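Local coordinates for protein putative peptidase (Parabacteroides merdae, PDB 4L8K) that is a putative S41-family serine peptidase that probably hydrolyses peptide bonds, at residues 89-94 against 216-221; 113-118 against 305-310; 138-143 against 148-153; 153-158 against 301-306. One frame throughout, in Å; residues are numbered along the deposited sequence.

Interaction 1: 89-94 against 216-221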
loop_
_atom_site.group_PDB
_atom_site.type_symbol
_atom_site.label_atom_id
_atom_site.label_comp_id
_atom_site.label_asym_id
_atom_site.label_seq_id
_atom_site.Cartn_x
_atom_site.Cartn_y
_atom_site.Cartn_z
ATOM N N ALA A 89 1.225 -7.357 -12.984
ATOM C CA ALA A 89 1.403 -5.905 -12.924
ATOM C C ALA A 89 0.036 -5.218 -12.695
ATOM O O ALA A 89 -0.103 -4.416 -11.763
ATOM C CB ALA A 89 2.077 -5.388 -14.197
ATOM N N ASN A 90 -0.984 -5.597 -13.491
ATOM C CA ASN A 90 -2.383 -5.088 -13.422
ATOM C C ASN A 90 -2.472 -3.586 -13.577
ATOM O O ASN A 90 -3.448 -2.961 -13.120
ATOM C CB ASN A 90 -3.105 -5.554 -12.129
ATOM C CG ASN A 90 -3.596 -6.983 -12.239
ATOM O OD1 ASN A 90 -4.043 -7.421 -13.292
ATOM N ND2 ASN A 90 -3.495 -7.750 -11.183
ATOM N N PHE A 91 -1.484 -3.008 -14.294
ATOM C CA PHE A 91 -1.401 -1.575 -14.616
ATOM C C PHE A 91 -0.355 -1.394 -15.705
ATOM O O PHE A 91 0.716 -1.989 -15.615
ATOM C CB PHE A 91 -1.034 -0.715 -13.367
ATOM C CG PHE A 91 -0.971 0.769 -13.645
ATOM C CD1 PHE A 91 -2.128 1.546 -13.636
ATOM C CD2 PHE A 91 0.235 1.381 -13.964
ATOM C CE1 PHE A 91 -2.082 2.912 -13.940
ATOM C CE2 PHE A 91 0.288 2.748 -14.272
ATOM C CZ PHE A 91 -0.872 3.502 -14.253
ATOM N N TYR A 92 -0.670 -0.592 -16.731
ATOM C CA TYR A 92 0.235 -0.264 -17.831
ATOM C C TYR A 92 -0.048 1.153 -18.200
ATOM O O TYR A 92 -1.192 1.484 -18.559
ATOM C CB TYR A 92 0.061 -1.213 -19.050
ATOM C CG TYR A 92 0.258 -2.675 -18.702
ATOM C CD1 TYR A 92 1.534 -3.232 -18.642
ATOM C CD2 TYR A 92 -0.828 -3.488 -18.373
ATOM C CE1 TYR A 92 1.721 -4.574 -18.300
ATOM C CE2 TYR A 92 -0.650 -4.819 -18.016
ATOM C CZ TYR A 92 0.622 -5.362 -17.994
ATOM O OH TYR A 92 0.785 -6.677 -17.656
ATOM N N LYS A 93 0.962 2.009 -18.069
ATOM C CA LYS A 93 0.878 3.437 -18.381
ATOM C C LYS A 93 0.405 3.646 -19.842
ATOM O O LYS A 93 -0.450 4.495 -20.094
ATOM C CB LYS A 93 2.264 4.084 -18.124
ATOM C CG LYS A 93 2.460 5.521 -18.611
ATOM C CD LYS A 93 1.873 6.578 -17.664
ATOM C CE LYS A 93 2.245 8.007 -18.033
ATOM N NZ LYS A 93 1.911 8.372 -19.451
ATOM N N GLU A 94 0.923 2.836 -20.782
ATOM C CA GLU A 94 0.597 2.919 -22.216
ATOM C C GLU A 94 -0.901 2.653 -22.454
ATOM O O GLU A 94 -1.504 3.311 -23.301
ATOM C CB GLU A 94 1.469 1.946 -23.047
ATOM C CG GLU A 94 2.964 2.216 -22.940
ATOM C CD GLU A 94 3.725 1.765 -21.694
ATOM O OE1 GLU A 94 3.158 1.035 -20.841
ATOM O OE2 GLU A 94 4.913 2.151 -21.587
ATOM N N LEU A 216 -9.266 1.715 -7.308
ATOM C CA LEU A 216 -8.519 0.700 -8.056
ATOM C C LEU A 216 -7.199 0.413 -7.382
ATOM O O LEU A 216 -6.461 1.341 -7.056
ATOM C CB LEU A 216 -8.283 1.110 -9.532
ATOM C CG LEU A 216 -9.489 1.545 -10.391
ATOM C CD1 LEU A 216 -9.088 1.602 -11.859
ATOM C CD2 LEU A 216 -10.703 0.579 -10.253
ATOM N N THR A 217 -6.916 -0.873 -7.118
ATOM C CA THR A 217 -5.692 -1.287 -6.439
ATOM C C THR A 217 -4.967 -2.421 -7.183
ATOM O O THR A 217 -5.580 -3.167 -7.949
ATOM C CB THR A 217 -5.989 -1.748 -4.973
ATOM O OG1 THR A 217 -6.821 -2.895 -4.982
ATOM C CG2 THR A 217 -6.633 -0.677 -4.128
ATOM N N ASN A 218 -3.668 -2.546 -6.934
ATOM C CA ASN A 218 -2.847 -3.639 -7.434
ATOM C C ASN A 218 -1.769 -3.925 -6.389
ATOM O O ASN A 218 -1.718 -3.227 -5.385
ATOM C CB ASN A 218 -2.277 -3.390 -8.856
ATOM C CG ASN A 218 -1.268 -2.288 -9.002
ATOM O OD1 ASN A 218 -0.923 -1.582 -8.053
ATOM N ND2 ASN A 218 -0.792 -2.108 -10.215
ATOM N N ARG A 219 -0.953 -4.968 -6.584
ATOM C CA ARG A 219 0.118 -5.336 -5.662
ATOM C C ARG A 219 1.116 -4.189 -5.462
ATOM O O ARG A 219 1.793 -4.124 -4.437
ATOM C CB ARG A 219 0.853 -6.608 -6.162
ATOM C CG ARG A 219 1.669 -7.319 -5.086
ATOM C CD ARG A 219 0.857 -7.727 -3.866
ATOM N NE ARG A 219 1.740 -8.491 -3.009
ATOM C CZ ARG A 219 1.448 -8.979 -1.813
ATOM N NH1 ARG A 219 0.313 -8.643 -1.208
ATOM N NH2 ARG A 219 2.320 -9.741 -1.177
ATOM N N HIS A 220 1.185 -3.275 -6.421
ATOM C CA HIS A 220 2.074 -2.145 -6.314
ATOM C C HIS A 220 1.402 -0.948 -5.618
ATOM O O HIS A 220 1.989 0.126 -5.614
ATOM C CB HIS A 220 2.668 -1.801 -7.665
ATOM C CG HIS A 220 3.739 -2.767 -8.050
ATOM N ND1 HIS A 220 3.507 -3.767 -8.962
ATOM C CD2 HIS A 220 5.011 -2.884 -7.603
ATOM C CE1 HIS A 220 4.646 -4.443 -9.074
ATOM N NE2 HIS A 220 5.569 -3.970 -8.254
ATOM N N SER A 221 0.229 -1.157 -4.943
ATOM C CA SER A 221 -0.448 -0.205 -4.054
ATOM C C SER A 221 -0.023 -0.606 -2.637
ATOM O O SER A 221 -0.403 -1.682 -2.176
ATOM C CB SER A 221 -1.976 -0.250 -4.210
ATOM O OG SER A 221 -2.426 0.050 -5.520
HETATM O O HOH W 1 1.096 -4.731 -9.210
HETATM O O HOH W 2 -1.478 -6.801 -8.968
#
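A89 and N218 make the polar link of this contact. The amide nitrogen ND2 of N218 lies 2.9 Å from the carbonyl O of A89. The N-H is bent well off the line, at 128°, so the bond is weak. The same ND2 lies 3.5 Å from CB of F91, oblique to the ring. The CB atoms of N90 and N218 pack at 4.0 Å.

Two waters extend the link. One lies 2.8 Å from A89 O and probably donates to it. The same water is 2.6 Å from ND1 of H220. The other takes hydrogens from ND2 of N90 and from the backbone N of R219.

The next shell fixes the N218 amide. Its CG sits between the backbone N and the carbonyl carbon (chi1 67°), which turns the amide toward the 89-94 loop. OD1 of N218 accepts from the backbone N of D156, and more weakly from the backbone N of H220. Both ends of this buried amide are therefore in use. Residues 218-221 form a type I beta turn, closed by S221 N to N218 O at 2.9 Å. The backbone N of N218 donates to OG of S221, nearly straight at 165°. In the 89-94 loop, OD1 of N90 accepts from the backbone N of I290.

The turn follows strand 213-217, an inner strand of the seven-stranded mixed sheet. The 89-92 loop leads into helix 93-100, with Y92 at the N-cap position. The ring of F91 meets Y124 of strand 120-125, and N90 touches I302 of helix 301-311.

Interaction 2: 113-118 against 305-310; sequences KRLADD and AAIGLL
Helix 301-311 packs on the mixed sheet, and here it meets the end of a beta hairpin. The hairpin joins strand 110-115 to strand 120-125. The helix lies near the C-terminal end of the chain. All the touching is done by apolar side chains.

I307 is the one helix residue that touches, and it uses both branches. Its CD1 meets CD1 of L115 at 4.1 Å. Its CG2 meets CB of A116 at 4.1 Å. The two partners are neighbours in sequence, so the forked side chain reaches the end of the strand with one arm and the start of the turn with the other. The torsion of I307 sets this up. CG1 is anti to the carbonyl carbon (chi1 -71°), and the long arm is extended beyond it (chi2 167°). The side chains of L115 and I307 cross at about a right angle and touch through their CD1 methyls. The backbones stay well apart, with CA of A116 and CA of I307 7.5 Å from each other.

The turn also has a tie of its own. NE of R114 bonds to OD1 of D118 at 2.9 Å, as part of a salt bridge. The oxygen is near the guanidinium plane, but the nitrogen comes from above the carboxylate plane. NH1 of R114 goes on to the carbonyl O of H143.

I307 and L310 also touch I120 of strand 120-125. A306 and L310 rest on I214 of strand 213-217, and A305 and A306 on M241 of strand 238-242.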
loop_
_atom_site.group_PDB
_atom_site.type_symbol
_atom_site.label_atom_id
_atom_site.label_comp_id
_atom_site.label_asym_id
_atom_site.label_seq_id
_atom_site.Cartn_x
_atom_site.Cartn_y
_atom_site.Cartn_z
ATOM N N LYS A 113 -9.839 13.158 -15.438
ATOM C CA LYS A 113 -10.600 13.289 -16.677
ATOM C C LYS A 113 -11.959 12.598 -16.574
ATOM O O LYS A 113 -12.068 11.537 -15.963
ATOM C CB LYS A 113 -9.790 12.658 -17.834
ATOM C CG LYS A 113 -10.300 12.996 -19.218
ATOM C CD LYS A 113 -9.502 12.303 -20.270
ATOM C CE LYS A 113 -9.999 12.624 -21.647
ATOM N NZ LYS A 113 -9.036 12.140 -22.674
ATOM N N ARG A 114 -12.965 13.157 -17.265
ATOM C CA ARG A 114 -14.293 12.543 -17.347
ATOM C C ARG A 114 -14.288 11.474 -18.451
ATOM O O ARG A 114 -13.776 11.706 -19.555
ATOM C CB ARG A 114 -15.401 13.580 -17.602
ATOM C CG ARG A 114 -15.627 14.486 -16.420
ATOM C CD ARG A 114 -16.857 15.363 -16.570
ATOM N NE ARG A 114 -16.883 16.118 -17.824
ATOM C CZ ARG A 114 -17.055 17.436 -17.903
ATOM N NH1 ARG A 114 -17.172 18.167 -16.799
ATOM N NH2 ARG A 114 -17.124 18.029 -19.083
ATOM N N LEU A 115 -14.863 10.314 -18.140
ATOM C CA LEU A 115 -15.003 9.210 -19.079
ATOM C C LEU A 115 -16.498 8.869 -19.295
ATOM O O LEU A 115 -17.359 9.367 -18.562
ATOM C CB LEU A 115 -14.238 7.958 -18.545
ATOM C CG LEU A 115 -12.741 8.100 -18.174
ATOM C CD1 LEU A 115 -12.222 6.784 -17.595
ATOM C CD2 LEU A 115 -11.912 8.533 -19.392
ATOM N N ALA A 116 -16.785 7.994 -20.288
ATOM C CA ALA A 116 -18.094 7.447 -20.625
ATOM C C ALA A 116 -19.187 8.550 -20.779
ATOM O O ALA A 116 -20.145 8.633 -19.981
ATOM C CB ALA A 116 -18.503 6.430 -19.563
ATOM N N ASP A 117 -19.042 9.377 -21.821
ATOM C CA ASP A 117 -19.953 10.485 -22.165
ATOM C C ASP A 117 -20.198 11.401 -20.941
ATOM O O ASP A 117 -21.333 11.789 -20.634
ATOM C CB ASP A 117 -21.278 9.968 -22.789
ATOM C CG ASP A 117 -22.114 10.999 -23.559
ATOM O OD1 ASP A 117 -21.540 12.013 -24.032
ATOM O OD2 ASP A 117 -23.334 10.778 -23.714
ATOM N N ASP A 118 -19.091 11.721 -20.232
ATOM C CA ASP A 118 -19.006 12.616 -19.072
ATOM C C ASP A 118 -19.818 12.136 -17.846
ATOM O O ASP A 118 -20.069 12.935 -16.940
ATOM C CB ASP A 118 -19.445 14.043 -19.480
ATOM C CG ASP A 118 -18.577 14.639 -20.576
ATOM O OD1 ASP A 118 -17.346 14.742 -20.368
ATOM O OD2 ASP A 118 -19.124 14.976 -21.651
ATOM N N ALA A 305 -14.273 -2.598 -16.094
ATOM C CA ALA A 305 -15.162 -3.227 -15.110
ATOM C C ALA A 305 -15.721 -2.165 -14.151
ATOM O O ALA A 305 -16.911 -2.186 -13.860
ATOM C CB ALA A 305 -14.421 -4.312 -14.344
ATOM N N ALA A 306 -14.868 -1.199 -13.738
ATOM C CA ALA A 306 -15.248 -0.103 -12.844
ATOM C C ALA A 306 -16.287 0.798 -13.543
ATOM O O ALA A 306 -17.303 1.146 -12.928
ATOM C CB ALA A 306 -14.009 0.688 -12.431
ATOM N N ILE A 307 -16.071 1.107 -14.861
ATOM C CA ILE A 307 -17.001 1.917 -15.669
ATOM C C ILE A 307 -18.342 1.171 -15.752
ATOM O O ILE A 307 -19.369 1.777 -15.489
ATOM C CB ILE A 307 -16.436 2.281 -17.083
ATOM C CG1 ILE A 307 -15.292 3.323 -16.994
ATOM C CG2 ILE A 307 -17.553 2.776 -18.046
ATOM C CD1 ILE A 307 -14.472 3.479 -18.355
ATOM N N GLY A 308 -18.295 -0.136 -16.063
ATOM C CA GLY A 308 -19.485 -0.984 -16.152
ATOM C C GLY A 308 -20.318 -0.994 -14.873
ATOM O O GLY A 308 -21.536 -0.783 -14.891
ATOM N N LEU A 309 -19.646 -1.184 -13.747
ATOM C CA LEU A 309 -20.281 -1.204 -12.430
ATOM C C LEU A 309 -20.956 0.131 -12.080
ATOM O O LEU A 309 -22.097 0.119 -11.654
ATOM C CB LEU A 309 -19.270 -1.591 -11.356
ATOM C CG LEU A 309 -19.825 -1.870 -9.971
ATOM C CD1 LEU A 309 -20.960 -2.940 -10.008
ATOM C CD2 LEU A 309 -18.706 -2.322 -9.060
ATOM N N LEU A 310 -20.265 1.260 -12.280
ATOM C CA LEU A 310 -20.799 2.593 -12.001
ATOM C C LEU A 310 -21.969 2.986 -12.923
ATOM O O LEU A 310 -22.824 3.772 -12.516
ATOM C CB LEU A 310 -19.700 3.653 -12.115
ATOM C CG LEU A 310 -18.617 3.672 -11.031
ATOM C CD1 LEU A 310 -17.518 4.645 -11.394
ATOM C CD2 LEU A 310 -19.196 4.021 -9.661
#

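Interaction 3: 138-143 against 148-153; sequences DYMFAH and KGLIFD
The phenyl ring of F141 is met from two directions. CE of M140, a selenomethionine, lies over one face, 3.6 Å above the plane and shifted toward the rim. At the edge, near the ring plane, CD2 of L150 approaches CE1 of F141 at 4.3 Å.

L150 is the residue that joins the two segments. One methyl, CD2, goes to the F141 edge. The other, CD1, meets SE of M140 at 4.3 Å. The leucine therefore sits against two consecutive helix residues with one branch each. Its CG is anti to the backbone N (chi1 178°), which carries the fork out toward the helix. M140 reaches across by a bent chain. It starts extended (chi1 176°), the turn at chi2 (-85°) sets SE near the leucine, and a second at chi3 lays CE over the F141 ring.

Helix 134-143 and strand 149-153 belong to a beta-alpha-beta unit that begins with strand 120-125. The helix packs on the sheet through M140 and F141, and a short connection brings the chain back into the parallel strand. M140 also touches V123 of strand 120-125, so it contacts both strands of the unit. F141 packs further on R171 and T207, and L150 on F144 and W209.

The contact is apolar and buried. Strand 149-153 is bonded through its backbone to G121 on one side and to P212 and I214 on the other. I151 touches A306, I307 and L310 of helix 301-311.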
loop_
_atom_site.group_PDB
_atom_site.type_symbol
_atom_site.label_atom_id
_atom_site.label_comp_id
_atom_site.label_asym_id
_atom_site.label_seq_id
_atom_site.Cartn_x
_atom_site.Cartn_y
_atom_site.Cartn_z
ATOM N N ASP A 138 -11.313 20.312 -4.317
ATOM C CA ASP A 138 -12.575 21.007 -4.600
ATOM C C ASP A 138 -12.807 21.197 -6.102
ATOM O O ASP A 138 -13.931 20.996 -6.566
ATOM C CB ASP A 138 -12.629 22.371 -3.893
ATOM C CG ASP A 138 -12.926 22.302 -2.403
ATOM O OD1 ASP A 138 -13.180 21.184 -1.898
ATOM O OD2 ASP A 138 -12.893 23.364 -1.744
ATOM N N TYR A 139 -11.748 21.545 -6.856
ATOM C CA TYR A 139 -11.814 21.752 -8.308
ATOM C C TYR A 139 -12.052 20.446 -9.076
ATOM O O TYR A 139 -12.828 20.439 -10.039
ATOM C CB TYR A 139 -10.557 22.457 -8.820
ATOM C CG TYR A 139 -10.680 23.958 -8.686
ATOM C CD1 TYR A 139 -11.576 24.679 -9.480
ATOM C CD2 TYR A 139 -9.940 24.660 -7.741
ATOM C CE1 TYR A 139 -11.739 26.055 -9.325
ATOM C CE2 TYR A 139 -10.078 26.045 -7.595
ATOM C CZ TYR A 139 -10.977 26.734 -8.392
ATOM O OH TYR A 139 -11.109 28.088 -8.287
HETATM N N MSE A 140 -11.416 19.349 -8.629
HETATM C CA MSE A 140 -11.571 18.034 -9.241
HETATM C C MSE A 140 -13.027 17.571 -9.040
HETATM O O MSE A 140 -13.670 17.166 -10.010
HETATM C CB MSE A 140 -10.517 17.044 -8.681
HETATM C CG MSE A 140 -10.651 15.595 -9.177
HETATM SE SE MSE A 140 -11.933 14.596 -8.069
HETATM C CE MSE A 140 -10.870 14.533 -6.355
ATOM N N PHE A 141 -13.556 17.696 -7.829
ATOM C CA PHE A 141 -14.935 17.316 -7.521
ATOM C C PHE A 141 -15.927 18.176 -8.301
ATOM O O PHE A 141 -16.893 17.620 -8.832
ATOM C CB PHE A 141 -15.240 17.353 -5.991
ATOM C CG PHE A 141 -14.585 16.250 -5.164
ATOM C CD1 PHE A 141 -14.610 14.919 -5.588
ATOM C CD2 PHE A 141 -13.995 16.535 -3.936
ATOM C CE1 PHE A 141 -14.020 13.905 -4.816
ATOM C CE2 PHE A 141 -13.404 15.521 -3.172
ATOM C CZ PHE A 141 -13.411 14.215 -3.617
ATOM N N ALA A 142 -15.671 19.491 -8.438
ATOM C CA ALA A 142 -16.586 20.387 -9.205
ATOM C C ALA A 142 -16.596 19.999 -10.711
ATOM O O ALA A 142 -17.652 20.019 -11.343
ATOM C CB ALA A 142 -16.202 21.846 -9.034
ATOM N N HIS A 143 -15.439 19.567 -11.258
ATOM C CA HIS A 143 -15.372 19.104 -12.641
ATOM C C HIS A 143 -16.248 17.843 -12.847
ATOM O O HIS A 143 -16.738 17.599 -13.954
ATOM C CB HIS A 143 -13.912 18.825 -13.027
ATOM C CG HIS A 143 -13.714 18.472 -14.474
ATOM N ND1 HIS A 143 -14.037 19.360 -15.487
ATOM C CD2 HIS A 143 -13.240 17.332 -15.028
ATOM C CE1 HIS A 143 -13.771 18.727 -16.617
ATOM N NE2 HIS A 143 -13.288 17.505 -16.389
ATOM N N LYS A 148 -22.119 10.484 -12.359
ATOM C CA LYS A 148 -22.834 9.396 -11.649
ATOM C C LYS A 148 -21.934 8.759 -10.566
ATOM O O LYS A 148 -22.416 8.316 -9.526
ATOM C CB LYS A 148 -23.170 8.309 -12.703
ATOM C CG LYS A 148 -24.568 7.781 -12.710
ATOM C CD LYS A 148 -24.749 6.808 -13.846
ATOM C CE LYS A 148 -25.845 5.801 -13.563
ATOM N NZ LYS A 148 -25.443 4.755 -12.583
ATOM N N GLY A 149 -20.650 8.635 -10.872
ATOM C CA GLY A 149 -19.702 8.032 -9.946
ATOM C C GLY A 149 -18.278 8.398 -10.248
ATOM O O GLY A 149 -18.001 9.046 -11.255
ATOM N N LEU A 150 -17.368 7.951 -9.370
ATOM C CA LEU A 150 -15.955 8.258 -9.429
ATOM C C LEU A 150 -15.099 7.018 -9.403
ATOM O O LEU A 150 -15.358 6.089 -8.641
ATOM C CB LEU A 150 -15.594 9.160 -8.219
ATOM C CG LEU A 150 -14.111 9.594 -8.031
ATOM C CD1 LEU A 150 -13.799 10.791 -8.903
ATOM C CD2 LEU A 150 -13.846 9.981 -6.610
ATOM N N ILE A 151 -14.027 7.049 -10.193
ATOM C CA ILE A 151 -12.976 6.035 -10.181
ATOM C C ILE A 151 -11.752 6.731 -9.565
ATOM O O ILE A 151 -11.303 7.772 -10.090
ATOM C CB ILE A 151 -12.687 5.376 -11.582
ATOM C CG1 ILE A 151 -13.925 4.618 -12.126
ATOM C CG2 ILE A 151 -11.449 4.437 -11.534
ATOM C CD1 ILE A 151 -13.819 4.210 -13.678
ATOM N N PHE A 152 -11.261 6.201 -8.418
ATOM C CA PHE A 152 -10.069 6.730 -7.752
ATOM C C PHE A 152 -8.969 5.661 -7.880
ATOM O O PHE A 152 -8.950 4.670 -7.161
ATOM C CB PHE A 152 -10.345 7.155 -6.287
ATOM C CG PHE A 152 -9.330 8.162 -5.792
ATOM C CD1 PHE A 152 -8.086 7.746 -5.313
ATOM C CD2 PHE A 152 -9.590 9.531 -5.866
ATOM C CE1 PHE A 152 -7.133 8.684 -4.883
ATOM C CE2 PHE A 152 -8.644 10.468 -5.435
ATOM C CZ PHE A 152 -7.425 10.037 -4.940
ATOM N N ASP A 153 -8.105 5.830 -8.852
ATOM C CA ASP A 153 -7.085 4.831 -9.191
ATOM C C ASP A 153 -5.766 5.098 -8.464
ATOM O O ASP A 153 -5.083 6.098 -8.737
ATOM C CB ASP A 153 -6.894 4.836 -10.732
ATOM C CG ASP A 153 -6.046 3.735 -11.343
ATOM O OD1 ASP A 153 -5.491 2.910 -10.582
ATOM O OD2 ASP A 153 -5.945 3.693 -12.581
#

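Interaction 4: 153-158 against 301-306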
loop_
_atom_site.group_PDB
_atom_site.type_symbol
_atom_site.label_atom_id
_atom_site.label_comp_id
_atom_site.label_asym_id
_atom_site.label_seq_id
_atom_site.Cartn_x
_atom_site.Cartn_y
_atom_site.Cartn_z
ATOM N N ASP A 153 -8.105 5.830 -8.852
ATOM C CA ASP A 153 -7.085 4.831 -9.191
ATOM C C ASP A 153 -5.766 5.098 -8.464
ATOM O O ASP A 153 -5.083 6.098 -8.737
ATOM C CB ASP A 153 -6.894 4.836 -10.732
ATOM C CG ASP A 153 -6.046 3.735 -11.343
ATOM O OD1 ASP A 153 -5.491 2.910 -10.582
ATOM O OD2 ASP A 153 -5.945 3.693 -12.581
ATOM N N VAL A 154 -5.396 4.168 -7.558
ATOM C CA VAL A 154 -4.133 4.243 -6.789
ATOM C C VAL A 154 -3.234 3.014 -7.102
ATOM O O VAL A 154 -2.399 2.627 -6.282
ATOM C CB VAL A 154 -4.343 4.430 -5.258
ATOM C CG1 VAL A 154 -4.920 5.810 -4.940
ATOM C CG2 VAL A 154 -5.179 3.297 -4.649
ATOM N N ARG A 155 -3.408 2.409 -8.283
ATOM C CA ARG A 155 -2.545 1.317 -8.720
ATOM C C ARG A 155 -1.148 1.874 -8.953
ATOM O O ARG A 155 -1.026 3.011 -9.419
ATOM C CB ARG A 155 -3.069 0.676 -10.014
ATOM C CG ARG A 155 -4.352 -0.124 -9.829
ATOM C CD ARG A 155 -4.872 -0.672 -11.157
ATOM N NE ARG A 155 -5.303 0.411 -12.048
ATOM C CZ ARG A 155 -5.576 0.274 -13.341
ATOM N NH1 ARG A 155 -5.424 -0.905 -13.940
ATOM N NH2 ARG A 155 -5.984 1.318 -14.052
ATOM N N ASP A 156 -0.102 1.109 -8.601
ATOM C CA ASP A 156 1.293 1.516 -8.739
ATOM C C ASP A 156 1.650 2.714 -7.834
ATOM O O ASP A 156 2.602 3.421 -8.115
ATOM C CB ASP A 156 1.661 1.798 -10.203
ATOM C CG ASP A 156 2.075 0.555 -10.963
ATOM O OD1 ASP A 156 1.631 -0.557 -10.583
ATOM O OD2 ASP A 156 2.837 0.689 -11.933
ATOM N N ASN A 157 0.905 2.914 -6.741
ATOM C CA ASN A 157 1.195 3.989 -5.809
ATOM C C ASN A 157 1.842 3.363 -4.571
ATOM O O ASN A 157 1.166 2.751 -3.751
ATOM C CB ASN A 157 -0.078 4.799 -5.484
ATOM C CG ASN A 157 0.133 6.013 -4.592
ATOM O OD1 ASN A 157 1.068 6.073 -3.775
ATOM N ND2 ASN A 157 -0.779 6.992 -4.691
ATOM N N GLY A 158 3.166 3.498 -4.490
ATOM C CA GLY A 158 3.998 2.974 -3.414
ATOM C C GLY A 158 3.923 3.729 -2.096
ATOM O O GLY A 158 4.690 3.449 -1.181
ATOM N N THR A 301 -8.859 -3.748 -18.425
ATOM C CA THR A 301 -9.953 -4.580 -17.894
ATOM C C THR A 301 -10.530 -4.013 -16.582
ATOM O O THR A 301 -11.753 -4.023 -16.402
ATOM C CB THR A 301 -9.463 -6.030 -17.679
ATOM O OG1 THR A 301 -8.650 -6.393 -18.791
ATOM C CG2 THR A 301 -10.608 -7.040 -17.552
ATOM N N ILE A 302 -9.647 -3.486 -15.703
ATOM C CA ILE A 302 -10.023 -2.950 -14.404
ATOM C C ILE A 302 -10.792 -1.632 -14.580
ATOM O O ILE A 302 -11.874 -1.503 -13.999
ATOM C CB ILE A 302 -8.789 -2.835 -13.451
ATOM C CG1 ILE A 302 -8.054 -4.202 -13.392
ATOM C CG2 ILE A 302 -9.250 -2.395 -12.054
ATOM C CD1 ILE A 302 -6.721 -4.250 -12.602
ATOM N N ILE A 303 -10.282 -0.686 -15.406
ATOM C CA ILE A 303 -11.013 0.567 -15.638
ATOM C C ILE A 303 -12.392 0.246 -16.273
ATOM O O ILE A 303 -13.405 0.799 -15.831
ATOM C CB ILE A 303 -10.201 1.607 -16.462
ATOM C CG1 ILE A 303 -8.913 2.033 -15.707
ATOM C CG2 ILE A 303 -11.071 2.855 -16.814
ATOM C CD1 ILE A 303 -7.906 2.935 -16.559
ATOM N N GLU A 304 -12.428 -0.697 -17.258
ATOM C CA GLU A 304 -13.668 -1.067 -17.947
ATOM C C GLU A 304 -14.707 -1.688 -16.998
ATOM O O GLU A 304 -15.876 -1.316 -17.068
ATOM C CB GLU A 304 -13.402 -2.012 -19.119
ATOM C CG GLU A 304 -12.610 -1.376 -20.244
ATOM C CD GLU A 304 -13.258 -0.227 -20.992
ATOM O OE1 GLU A 304 -14.498 -0.076 -20.935
ATOM O OE2 GLU A 304 -12.514 0.503 -21.679
ATOM N N ALA A 305 -14.273 -2.598 -16.094
ATOM C CA ALA A 305 -15.162 -3.227 -15.110
ATOM C C ALA A 305 -15.721 -2.165 -14.151
ATOM O O ALA A 305 -16.911 -2.186 -13.860
ATOM C CB ALA A 305 -14.421 -4.312 -14.344
ATOM N N ALA A 306 -14.868 -1.199 -13.738
ATOM C CA ALA A 306 -15.248 -0.103 -12.844
ATOM C C ALA A 306 -16.287 0.798 -13.543
ATOM O O ALA A 306 -17.303 1.146 -12.928
ATOM C CB ALA A 306 -14.009 0.688 -12.431
#
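A guanidinium group set against two isoleucines is the unusual feature here. NH2 of R155 lies 3.4 Å from CG1 of I303. NH1 of R155 lies 3.8 Å from CD1 of I302, whose side chain comes from the opposite direction. Both aliphatic groups meet the guanidinium obliquely.

D153 holds the charge at the guanidinium edge. R155 grips the carboxylate side-on: NE bonds to OD1 at 2.9 Å and NH2 to OD2 at 2.8 Å. Both acceptors lie close to the guanidinium plane. OD1 also takes the backbone N of R155, at 3.1 Å, which makes an Asx turn. The two donors reach OD1 from opposite faces of the carboxylate. The arginine chain bends at chi3 (-66°) to bring its end round to D153.

NH2 has a second acid in D300, just before helix 301-311, and NH1 bonds to the carbonyl O of N90. OD2 of D153 also accepts from the hydroxyl of Y122. A leucine in place of R155 would probably leave D153 and D300 without their shared positive mate and the carbonyl O of N90 without this donor.

The two acids probably balance the buried charge, while NH1 and NH2 also lie against the isoleucines.

How the interactions relate
From the N terminus, segment 89-94 comes first. It meets 216-221 much later, and interaction 1 closes that loop. Segment 113-118 lies inside it but reaches on to 305-310, so interactions 1 and 2 cross. Interaction 3 closes a very short loop, 138-143 to 148-153, nested within both. Interaction 4 starts at D153, where interaction 3 ends, and runs to 301-306; it follows interaction 3 in series and crosses interaction 1. Interactions 2 and 4 end on the same helix and share A305 and A306. Together they tie the helix 301-311, the hairpin turn after strand 110-115, the beta-alpha-beta unit and the loops at strand ends to one mixed sheet.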